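Local coordinates for putative prephenate dehydratase (PDB 4LUB), which catalyses the dehydration and decarboxylation of prephenate to phenylpyruvate in the biosynthesis of L-phenylalanine, at the interface of chains A and B. Residues are numbered along the deposited sequence; one frame, centred on the assembly and turned at random. Chains: chain A/B, Putative prephenate dehydratase.

Contacts 1 and 3 use largely the same residues with the chains exchanged, and lie about 22 Å apart, between the centres of their C-alpha atoms. Contact 4 adjoins contact 1, about 7 Å away by the same measure, and shares A:Asn55 and B:Pro229 with it, forming one seam mainly between the dehydratase part of chain A and the ACT part of chain B. Contact 2, where two ACT helices meet, is 17 to 20 Å from the others. Strand 222-229 contributes to all four contacts. In the deposited dimer, probably the working form, each ACT domain also grips its partner's dehydratase domain, a plausible basis for communication.

Contact 1: the interface of chains A and B. Residues chain A 54-55, 81, 173-174, 224; chain B 229, 234, 237.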
loop_
_atom_site.group_PDB
_atom_site.type_symbol
_atom_site.label_atom_id
_atom_site.label_comp_id
_atom_site.label_asym_id
_atom_site.label_seq_id
_atom_site.Cartn_x
_atom_site.Cartn_y
_atom_site.Cartn_z
ATOM N N GLU A 54 10.168 3.850 -4.252
ATOM C CA GLU A 54 9.935 2.600 -3.538
ATOM C C GLU A 54 11.162 2.182 -2.749
ATOM O O GLU A 54 12.293 2.301 -3.210
ATOM C CB GLU A 54 9.495 1.493 -4.501
ATOM C CG GLU A 54 9.185 0.158 -3.826
ATOM C CD GLU A 54 8.530 -0.840 -4.766
ATOM O OE1 GLU A 54 8.164 -0.449 -5.893
ATOM O OE2 GLU A 54 8.370 -2.015 -4.377
ATOM N N ASN A 55 10.899 1.686 -1.546
ATOM C CA ASN A 55 11.923 1.320 -0.582
ATOM C C ASN A 55 11.901 -0.178 -0.294
ATOM O O ASN A 55 10.840 -0.809 -0.325
ATOM C CB ASN A 55 11.694 2.110 0.707
ATOM C CG ASN A 55 12.766 1.882 1.735
ATOM O OD1 ASN A 55 12.717 0.930 2.514
ATOM N ND2 ASN A 55 13.721 2.793 1.782
ATOM N N ILE A 81 16.548 1.738 -11.011
ATOM C CA ILE A 81 16.649 0.745 -9.943
ATOM C C ILE A 81 18.043 0.749 -9.333
ATOM O O ILE A 81 19.040 0.583 -10.042
ATOM C CB ILE A 81 16.334 -0.674 -10.438
ATOM C CG1 ILE A 81 14.995 -0.701 -11.182
ATOM C CG2 ILE A 81 16.378 -1.657 -9.278
ATOM C CD1 ILE A 81 13.850 -0.159 -10.396
ATOM N N THR A 173 15.368 1.984 -3.135
ATOM C CA THR A 173 15.581 1.120 -4.313
ATOM C C THR A 173 15.026 1.569 -5.688
ATOM O O THR A 173 15.715 1.415 -6.696
ATOM C CB THR A 173 15.035 -0.302 -4.032
ATOM O OG1 THR A 173 13.826 -0.218 -3.265
ATOM C CG2 THR A 173 16.054 -1.128 -3.250
ATOM N N ARG A 174 13.791 2.053 -5.768
ATOM C CA ARG A 174 13.303 2.632 -7.027
ATOM C C ARG A 174 13.280 4.153 -6.995
ATOM O O ARG A 174 12.829 4.744 -6.016
ATOM C CB ARG A 174 11.909 2.121 -7.385
ATOM C CG ARG A 174 11.810 0.667 -7.742
ATOM C CD ARG A 174 10.348 0.275 -7.819
ATOM N NE ARG A 174 9.692 0.887 -8.969
ATOM C CZ ARG A 174 8.426 1.298 -8.979
ATOM N NH1 ARG A 174 7.673 1.175 -7.893
ATOM N NH2 ARG A 174 7.911 1.851 -10.071
ATOM N N LYS A 224 3.249 -4.190 -10.315
ATOM C CA LYS A 224 2.999 -3.664 -8.976
ATOM C C LYS A 224 1.555 -3.185 -8.834
ATOM O O LYS A 224 0.973 -2.639 -9.776
ATOM C CB LYS A 224 3.976 -2.525 -8.649
ATOM C CG LYS A 224 3.835 -1.948 -7.241
ATOM C CD LYS A 224 4.654 -0.663 -7.056
ATOM C CE LYS A 224 3.828 0.606 -7.244
ATOM N NZ LYS A 224 4.463 1.760 -6.537
ATOM N N PRO B 229 6.344 -5.035 1.090
ATOM C CA PRO B 229 7.511 -5.813 0.651
ATOM C C PRO B 229 7.559 -7.198 1.289
ATOM O O PRO B 229 7.334 -7.334 2.494
ATOM C CB PRO B 229 8.708 -4.957 1.102
ATOM C CG PRO B 229 8.135 -3.602 1.404
ATOM C CD PRO B 229 6.731 -3.837 1.848
ATOM N N LEU B 234 13.145 -6.710 -4.639
ATOM C CA LEU B 234 12.293 -5.737 -5.316
ATOM C C LEU B 234 11.378 -6.395 -6.339
ATOM O O LEU B 234 11.839 -7.129 -7.212
ATOM C CB LEU B 234 13.144 -4.669 -6.002
ATOM C CG LEU B 234 12.431 -3.380 -6.422
ATOM C CD1 LEU B 234 11.799 -2.684 -5.225
ATOM C CD2 LEU B 234 13.410 -2.464 -7.130
ATOM N N TYR B 237 6.087 -9.138 -3.232
ATOM C CA TYR B 237 5.268 -8.552 -2.195
ATOM C C TYR B 237 4.310 -9.559 -1.604
ATOM O O TYR B 237 4.058 -10.607 -2.184
ATOM C CB TYR B 237 4.443 -7.407 -2.780
ATOM C CG TYR B 237 5.219 -6.416 -3.615
ATOM C CD1 TYR B 237 5.856 -5.338 -3.029
ATOM C CD2 TYR B 237 5.298 -6.553 -4.994
ATOM C CE1 TYR B 237 6.554 -4.424 -3.787
ATOM C CE2 TYR B 237 5.997 -5.642 -5.763
ATOM C CZ TYR B 237 6.623 -4.577 -5.153
ATOM O OH TYR B 237 7.319 -3.667 -5.906
#
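CG of A:Glu54 is anti to the backbone N (chi1 -178°) and the chain stays extended, carrying its carboxylate straight out, tip to tip, to B:Tyr237, whose CG sits beside its own backbone N (chi1 -49°). The phenol OH of B:Tyr237 donates a short hydrogen bond of 2.5 Å to the syn lone pair of OE2 of A:Glu54, which lies in the ring plane. Within chain A, NH1 of the A:Arg174 guanidinium forms a salt bridge of 2.6 Å with OE1 of A:Glu54, almost head-on to the C-O bond. Gripped at both oxygens, the carboxylate has its rotation fixed. Beside it B:Leu234 packs into a mixed surface of chain A, with 98 Å² hidden. CD2 lies 3.6 Å from CG of A:Arg174, the two side chains crossing at about a right angle, and 3.8 Å from CG2 of A:Ile81; CD1 turns to A:Thr173 and rests 3.8 Å from CD of A:Glu54. OG1 of A:Thr173, which with A:Arg174 belongs to the Thr-Arg-Phe motif of prephenate dehydratases, donates to the backbone O of A:Glu54 at 2.9 Å. In the deposited dimer the site appears to anchor the partner's ACT domain against this catalytic motif, and may relay regulatory changes to it.

Contact 2: the interface of chains A and B. Residues chain A 208-209, 212-213, 225; chain B 208-209, 212, 225.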
loop_
_atom_site.group_PDB
_atom_site.type_symbol
_atom_site.label_atom_id
_atom_site.label_comp_id
_atom_site.label_asym_id
_atom_site.label_seq_id
_atom_site.Cartn_x
_atom_site.Cartn_y
_atom_site.Cartn_z
ATOM N N LEU A 208 -11.843 -3.161 -8.355
ATOM C CA LEU A 208 -10.445 -3.372 -8.755
ATOM C C LEU A 208 -10.222 -4.570 -9.673
ATOM O O LEU A 208 -9.456 -4.479 -10.633
ATOM C CB LEU A 208 -9.551 -3.527 -7.520
ATOM C CG LEU A 208 -8.041 -3.469 -7.782
ATOM C CD1 LEU A 208 -7.646 -2.224 -8.593
ATOM C CD2 LEU A 208 -7.290 -3.512 -6.465
ATOM N N TYR A 209 -10.854 -5.695 -9.348
ATOM C CA TYR A 209 -10.782 -6.888 -10.191
ATOM C C TYR A 209 -11.087 -6.593 -11.657
ATOM O O TYR A 209 -10.510 -7.219 -12.536
ATOM C CB TYR A 209 -11.712 -7.995 -9.664
ATOM C CG TYR A 209 -13.168 -7.855 -10.049
ATOM C CD1 TYR A 209 -13.999 -6.961 -9.373
ATOM C CD2 TYR A 209 -13.714 -8.601 -11.090
ATOM C CE1 TYR A 209 -15.334 -6.829 -9.707
ATOM C CE2 TYR A 209 -15.052 -8.463 -11.442
ATOM C CZ TYR A 209 -15.852 -7.579 -10.745
ATOM O OH TYR A 209 -17.173 -7.434 -11.083
ATOM N N LEU A 212 -7.911 -4.910 -13.196
ATOM C CA LEU A 212 -6.923 -5.966 -13.408
ATOM C C LEU A 212 -7.303 -6.954 -14.519
ATOM O O LEU A 212 -6.448 -7.379 -15.292
ATOM C CB LEU A 212 -6.689 -6.728 -12.101
ATOM C CG LEU A 212 -5.726 -6.123 -11.061
ATOM C CD1 LEU A 212 -5.739 -4.590 -10.978
ATOM C CD2 LEU A 212 -5.968 -6.751 -9.714
ATOM N N SER A 213 -8.575 -7.330 -14.589
ATOM C CA SER A 213 -9.044 -8.216 -15.655
ATOM C C SER A 213 -8.850 -7.592 -17.042
ATOM O O SER A 213 -8.588 -8.296 -18.016
ATOM C CB SER A 213 -10.514 -8.582 -15.464
ATOM O OG SER A 213 -10.700 -9.321 -14.268
ATOM N N ILE A 225 0.982 -3.416 -7.658
ATOM C CA ILE A 225 -0.312 -2.848 -7.299
ATOM C C ILE A 225 -0.235 -2.331 -5.871
ATOM O O ILE A 225 0.015 -3.086 -4.931
ATOM C CB ILE A 225 -1.476 -3.881 -7.414
ATOM C CG1 ILE A 225 -1.660 -4.357 -8.857
ATOM C CG2 ILE A 225 -2.788 -3.277 -6.920
ATOM C CD1 ILE A 225 -0.865 -5.592 -9.225
ATOM N N LEU B 208 -2.564 -11.529 -9.389
ATOM C CA LEU B 208 -3.481 -10.884 -8.452
ATOM C C LEU B 208 -4.936 -10.935 -8.908
ATOM O O LEU B 208 -5.840 -11.189 -8.114
ATOM C CB LEU B 208 -3.082 -9.427 -8.227
ATOM C CG LEU B 208 -3.809 -8.747 -7.064
ATOM C CD1 LEU B 208 -3.690 -9.581 -5.785
ATOM C CD2 LEU B 208 -3.338 -7.300 -6.856
ATOM N N TYR B 209 -5.163 -10.638 -10.181
ATOM C CA TYR B 209 -6.505 -10.727 -10.745
ATOM C C TYR B 209 -7.203 -12.076 -10.504
ATOM O O TYR B 209 -8.407 -12.107 -10.273
ATOM C CB TYR B 209 -6.462 -10.404 -12.237
ATOM C CG TYR B 209 -6.075 -11.546 -13.129
ATOM C CD1 TYR B 209 -4.746 -11.924 -13.263
ATOM C CD2 TYR B 209 -7.034 -12.253 -13.838
ATOM C CE1 TYR B 209 -4.379 -12.964 -14.093
ATOM C CE2 TYR B 209 -6.680 -13.304 -14.666
ATOM C CZ TYR B 209 -5.349 -13.655 -14.790
ATOM O OH TYR B 209 -4.977 -14.701 -15.606
ATOM N N LEU B 212 -8.341 -11.943 -6.814
ATOM C CA LEU B 212 -9.517 -11.085 -6.685
ATOM C C LEU B 212 -10.776 -11.610 -7.384
ATOM O O LEU B 212 -11.877 -11.436 -6.871
ATOM C CB LEU B 212 -9.205 -9.672 -7.182
ATOM C CG LEU B 212 -8.530 -8.716 -6.177
ATOM C CD1 LEU B 212 -7.581 -9.416 -5.219
ATOM C CD2 LEU B 212 -7.851 -7.560 -6.885
ATOM N N ILE B 225 -7.070 -3.088 -0.267
ATOM C CA ILE B 225 -5.901 -3.828 -0.703
ATOM C C ILE B 225 -4.647 -2.990 -0.537
ATOM O O ILE B 225 -4.595 -1.835 -0.950
ATOM C CB ILE B 225 -5.999 -4.304 -2.158
ATOM C CG1 ILE B 225 -4.715 -5.044 -2.544
ATOM C CG2 ILE B 225 -6.256 -3.134 -3.091
ATOM C CD1 ILE B 225 -4.894 -6.067 -3.638
#
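A:Leu212 and B:Leu212 meet where helices 208-216 of two ACT domains pack against each other, a helix pairing of the kind ACT domains commonly make. Contacts across are apolar. At the centre, CD2 of A:Leu212 presses on CD2 of B:Leu212 at 3.5 Å, a close methyl-methyl contact, as the two side chains cross obliquely near the two-fold axis. On one flank the helices touch through their stems: CB of A:Leu212 lies 3.7 Å from CB of B:Tyr209, and the twin pair, CB of A:Tyr209 and CB of B:Leu212, is 3.9 Å apart. Each tyrosine ring turns off beyond CB, with CG between the backbone N and carbonyl carbon (chi1 81° in chain A). On the other flank the leucines at 208 reach strand 222-229 of the partner, and here the symmetry is imperfect. CD2 of A:Leu208 meets the CG2 branch of B:Ile225 at 3.5 Å, the side chains at about a right angle, whereas CD2 of B:Leu208 meets CD1 of A:Ile225 tip to tip at 3.8 Å. The isoleucines differ in chi1, 179° in chain B against -63° in chain A, presenting different branches. Polar bonding stays within a chain: OG of A:Ser213 donates to the backbone O of A:Tyr209 at 2.7 Å.

Contact 3: the interface of chains A and B. Residues chain A 229, 234-235, 237; chain B 54-56, 223-224.
The ring of A:Tyr237 is approached at its edge by OE2 of B:Glu54, which lies in the ring plane, while CE2 lies 3.7 Å from the backbone O of B:Thr223; the carboxylate plane is turned 41° from the ring. Here the ACT domain of chain A meets both the dehydratase and the ACT parts of chain B. The phenol OH of A:Tyr237 donates to OE2 of B:Glu54 at 2.6 Å on the syn lone pair. In this copy OE1 of B:Glu54 is taken by NZ of B:Lys224, in a salt bridge of 2.8 Å that comes from above the carboxylate plane (55° out of it). The lysine reaches there with CG anti to the backbone N (chi1 179°) and an extended chain, whose CG passes 3.7 Å from the phenol OH of A:Tyr237. A phenol and a lysine amino group from opposite chains therefore clasp one carboxylate. Farther along, A:Pro229, the last residue of the ACT Glu-Ser-Arg-Pro motif, sets CB 3.3 Å from the backbone O of B:Ser56, and CD1 of A:Leu234 touches CA of the same serine at 3.8 Å. Between backbones, one water bridges the O of A:Gly235 and the O of B:Thr223, at 2.7 Å from each, joining two carbonyls that cannot bond directly.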
loop_
_atom_site.group_PDB
_atom_site.type_symbol
_atom_site.label_atom_id
_atom_site.label_comp_id
_atom_site.label_asym_id
_atom_site.label_seq_id
_atom_site.Cartn_x
_atom_site.Cartn_y
_atom_site.Cartn_z
ATOM N N PRO A 229 -4.707 6.187 0.479
ATOM C CA PRO A 229 -5.973 6.861 0.800
ATOM C C PRO A 229 -6.284 7.997 -0.174
ATOM O O PRO A 229 -5.378 8.723 -0.579
ATOM C CB PRO A 229 -5.747 7.397 2.220
ATOM C CG PRO A 229 -4.555 6.641 2.743
ATOM C CD PRO A 229 -3.714 6.321 1.557
ATOM N N LEU A 234 -12.311 7.337 5.217
ATOM C CA LEU A 234 -11.854 5.972 5.426
ATOM C C LEU A 234 -12.544 4.959 4.513
ATOM O O LEU A 234 -13.766 4.877 4.486
ATOM C CB LEU A 234 -12.064 5.578 6.888
ATOM C CG LEU A 234 -11.340 4.341 7.415
ATOM C CD1 LEU A 234 -9.832 4.460 7.264
ATOM C CD2 LEU A 234 -11.714 4.136 8.875
ATOM N N GLY A 235 -11.747 4.179 3.784
ATOM C CA GLY A 235 -12.283 3.180 2.877
ATOM C C GLY A 235 -12.338 3.621 1.428
ATOM O O GLY A 235 -12.745 2.850 0.562
ATOM N N TYR A 237 -9.871 5.000 -1.676
ATOM C CA TYR A 237 -8.482 4.996 -2.107
ATOM C C TYR A 237 -8.328 5.320 -3.583
ATOM O O TYR A 237 -9.285 5.292 -4.341
ATOM C CB TYR A 237 -7.860 3.618 -1.871
ATOM C CG TYR A 237 -8.103 3.022 -0.507
ATOM C CD1 TYR A 237 -7.181 3.181 0.511
ATOM C CD2 TYR A 237 -9.253 2.298 -0.241
ATOM C CE1 TYR A 237 -7.395 2.634 1.756
ATOM C CE2 TYR A 237 -9.476 1.752 1.002
ATOM C CZ TYR A 237 -8.545 1.926 1.997
ATOM O OH TYR A 237 -8.767 1.380 3.230
ATOM N N GLU B 54 -4.728 1.246 10.654
ATOM C CA GLU B 54 -4.892 2.078 9.470
ATOM C C GLU B 54 -5.499 3.435 9.766
ATOM O O GLU B 54 -6.460 3.525 10.519
ATOM C CB GLU B 54 -5.770 1.368 8.428
ATOM C CG GLU B 54 -5.965 2.185 7.154
ATOM C CD GLU B 54 -6.724 1.441 6.083
ATOM O OE1 GLU B 54 -7.005 0.241 6.287
ATOM O OE2 GLU B 54 -7.021 2.050 5.032
ATOM N N ASN B 55 -4.974 4.472 9.120
ATOM C CA ASN B 55 -5.495 5.827 9.267
ATOM C C ASN B 55 -6.042 6.327 7.938
ATOM O O ASN B 55 -5.507 6.004 6.875
ATOM C CB ASN B 55 -4.416 6.778 9.788
ATOM C CG ASN B 55 -4.919 8.201 9.934
ATOM O OD1 ASN B 55 -4.812 8.999 9.005
ATOM N ND2 ASN B 55 -5.513 8.515 11.084
ATOM N N SER B 56 -7.099 7.126 8.006
ATOM C CA SER B 56 -7.791 7.619 6.819
ATOM C C SER B 56 -6.927 8.535 5.941
ATOM O O SER B 56 -7.252 8.762 4.773
ATOM C CB SER B 56 -9.093 8.320 7.231
ATOM O OG SER B 56 -8.851 9.574 7.827
ATOM N N THR B 223 -12.742 -4.507 0.137
ATOM C CA THR B 223 -12.890 -3.194 0.756
ATOM C C THR B 223 -11.545 -2.521 0.997
ATOM O O THR B 223 -11.487 -1.336 1.320
ATOM C CB THR B 223 -13.659 -3.282 2.092
ATOM O OG1 THR B 223 -12.872 -3.990 3.060
ATOM C CG2 THR B 223 -14.993 -3.998 1.898
ATOM N N LYS B 224 -10.472 -3.286 0.840
ATOM C CA LYS B 224 -9.121 -2.752 0.965
ATOM C C LYS B 224 -8.080 -3.676 0.357
ATOM O O LYS B 224 -8.186 -4.896 0.473
ATOM C CB LYS B 224 -8.793 -2.515 2.443
ATOM C CG LYS B 224 -7.402 -1.971 2.704
ATOM C CD LYS B 224 -7.076 -2.066 4.180
ATOM C CE LYS B 224 -5.573 -2.155 4.424
ATOM N NZ LYS B 224 -5.245 -1.902 5.861
HETATM O O HOH W 1 -13.562 0.444 1.479
#

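Contact 4: the interface of chains A and B. Residues chain A 55-59; chain B 62, 228-229, 231.
The loop from A:Ser56 to A:Gly59 turns the carbonyls of A:Ile57 and A:Glu58 toward B:Lys231 and B:Arg228, passing through a positive phi at A:Gly59 (97°), while B:Lys231 itself takes a left-handed backbone conformation. B:Arg228 and B:Pro229 end the Glu-Ser-Arg-Pro motif of the ACT domain. NH1 of B:Arg228 donates an almost straight hydrogen bond (171° at H) of 2.7 Å to the backbone O of A:Glu58, which lies in the guanidinium plane, although the donor stands above the carbonyl plane. That guanidinium is sandwiched between neighbours of its own chain: CD of B:Pro229 covers one face, and the ring of B:His62 the other, with NH1 3.3 Å above the imidazole plane and over its centre. ND1 of B:His62 in turn donates at 2.9 Å to OE1 of A:Glu58, which lies in the imidazole plane and is met nearly along its C-O axis, the glutamate chain bending at chi2 (-71°). NZ of B:Lys231 reaches the backbone O of A:Ile57 at 2.8 Å, in the carbonyl plane and on a lone pair. Behind the loop, OD1 of A:Asn55 accepts from the backbone N of A:Ile57 at 2.7 Å and from that of A:Glu58 at 2.9 Å, from opposite faces of its amide.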
loop_
_atom_site.group_PDB
_atom_site.type_symbol
_atom_site.label_atom_id
_atom_site.label_comp_id
_atom_site.label_asym_id
_atom_site.label_seq_id
_atom_site.Cartn_x
_atom_site.Cartn_y
_atom_site.Cartn_z
ATOM N N ASN A 55 10.899 1.686 -1.546
ATOM C CA ASN A 55 11.923 1.320 -0.582
ATOM C C ASN A 55 11.901 -0.178 -0.294
ATOM O O ASN A 55 10.840 -0.809 -0.325
ATOM C CB ASN A 55 11.694 2.110 0.707
ATOM C CG ASN A 55 12.766 1.882 1.735
ATOM O OD1 ASN A 55 12.717 0.930 2.514
ATOM N ND2 ASN A 55 13.721 2.793 1.782
ATOM N N SER A 56 13.071 -0.753 -0.034
ATOM C CA SER A 56 13.169 -2.193 0.186
ATOM C C SER A 56 12.455 -2.633 1.459
ATOM O O SER A 56 12.059 -3.789 1.586
ATOM C CB SER A 56 14.637 -2.623 0.257
ATOM O OG SER A 56 15.208 -2.236 1.495
ATOM N N ILE A 57 12.282 -1.702 2.388
ATOM C CA ILE A 57 11.719 -2.025 3.688
ATOM C C ILE A 57 10.360 -1.375 3.917
ATOM O O ILE A 57 9.390 -2.043 4.282
ATOM C CB ILE A 57 12.671 -1.586 4.822
ATOM C CG1 ILE A 57 14.053 -2.217 4.641
ATOM C CG2 ILE A 57 12.069 -1.899 6.179
ATOM C CD1 ILE A 57 14.023 -3.719 4.452
ATOM N N GLU A 58 10.305 -0.064 3.711
ATOM C CA GLU A 58 9.080 0.694 3.913
ATOM C C GLU A 58 8.057 0.488 2.796
ATOM O O GLU A 58 6.865 0.658 3.015
ATOM C CB GLU A 58 9.409 2.189 4.062
ATOM C CG GLU A 58 10.128 2.548 5.355
ATOM C CD GLU A 58 9.253 2.450 6.602
ATOM O OE1 GLU A 58 8.059 2.109 6.486
ATOM O OE2 GLU A 58 9.778 2.709 7.705
ATOM N N GLY A 59 8.520 0.148 1.599
ATOM C CA GLY A 59 7.603 -0.008 0.486
ATOM C C GLY A 59 7.526 1.243 -0.370
ATOM O O GLY A 59 8.503 1.989 -0.488
ATOM N N HIS B 62 2.551 0.243 8.594
ATOM C CA HIS B 62 3.502 -0.768 8.134
ATOM C C HIS B 62 3.941 -1.726 9.239
ATOM O O HIS B 62 3.914 -2.948 9.054
ATOM C CB HIS B 62 4.732 -0.101 7.520
ATOM C CG HIS B 62 4.426 0.725 6.311
ATOM N ND1 HIS B 62 5.344 1.587 5.755
ATOM C CD2 HIS B 62 3.306 0.824 5.557
ATOM C CE1 HIS B 62 4.801 2.187 4.710
ATOM N NE2 HIS B 62 3.568 1.742 4.567
ATOM N N ARG B 228 2.840 -4.943 0.580
ATOM C CA ARG B 228 3.944 -4.769 1.501
ATOM C C ARG B 228 5.113 -5.539 0.915
ATOM O O ARG B 228 4.899 -6.572 0.276
ATOM C CB ARG B 228 3.592 -5.313 2.890
ATOM C CG ARG B 228 2.527 -4.532 3.704
ATOM C CD ARG B 228 2.909 -3.076 3.865
ATOM N NE ARG B 228 4.160 -2.949 4.591
ATOM C CZ ARG B 228 5.094 -2.047 4.317
ATOM N NH1 ARG B 228 4.905 -1.185 3.325
ATOM N NH2 ARG B 228 6.214 -2.012 5.035
ATOM N N PRO B 229 6.344 -5.035 1.090
ATOM C CA PRO B 229 7.511 -5.813 0.651
ATOM C C PRO B 229 7.559 -7.198 1.289
ATOM O O PRO B 229 7.334 -7.334 2.494
ATOM C CB PRO B 229 8.708 -4.957 1.102
ATOM C CG PRO B 229 8.135 -3.602 1.404
ATOM C CD PRO B 229 6.731 -3.837 1.848
ATOM N N LYS B 231 10.205 -8.634 1.621
ATOM C CA LYS B 231 11.570 -8.617 2.140
ATOM C C LYS B 231 12.402 -9.752 1.549
ATOM O O LYS B 231 13.170 -10.412 2.253
ATOM C CB LYS B 231 11.587 -8.676 3.674
ATOM C CG LYS B 231 10.493 -7.860 4.338
ATOM C CD LYS B 231 10.948 -6.423 4.586
ATOM C CE LYS B 231 10.274 -5.819 5.818
ATOM N NZ LYS B 231 9.452 -4.613 5.489
#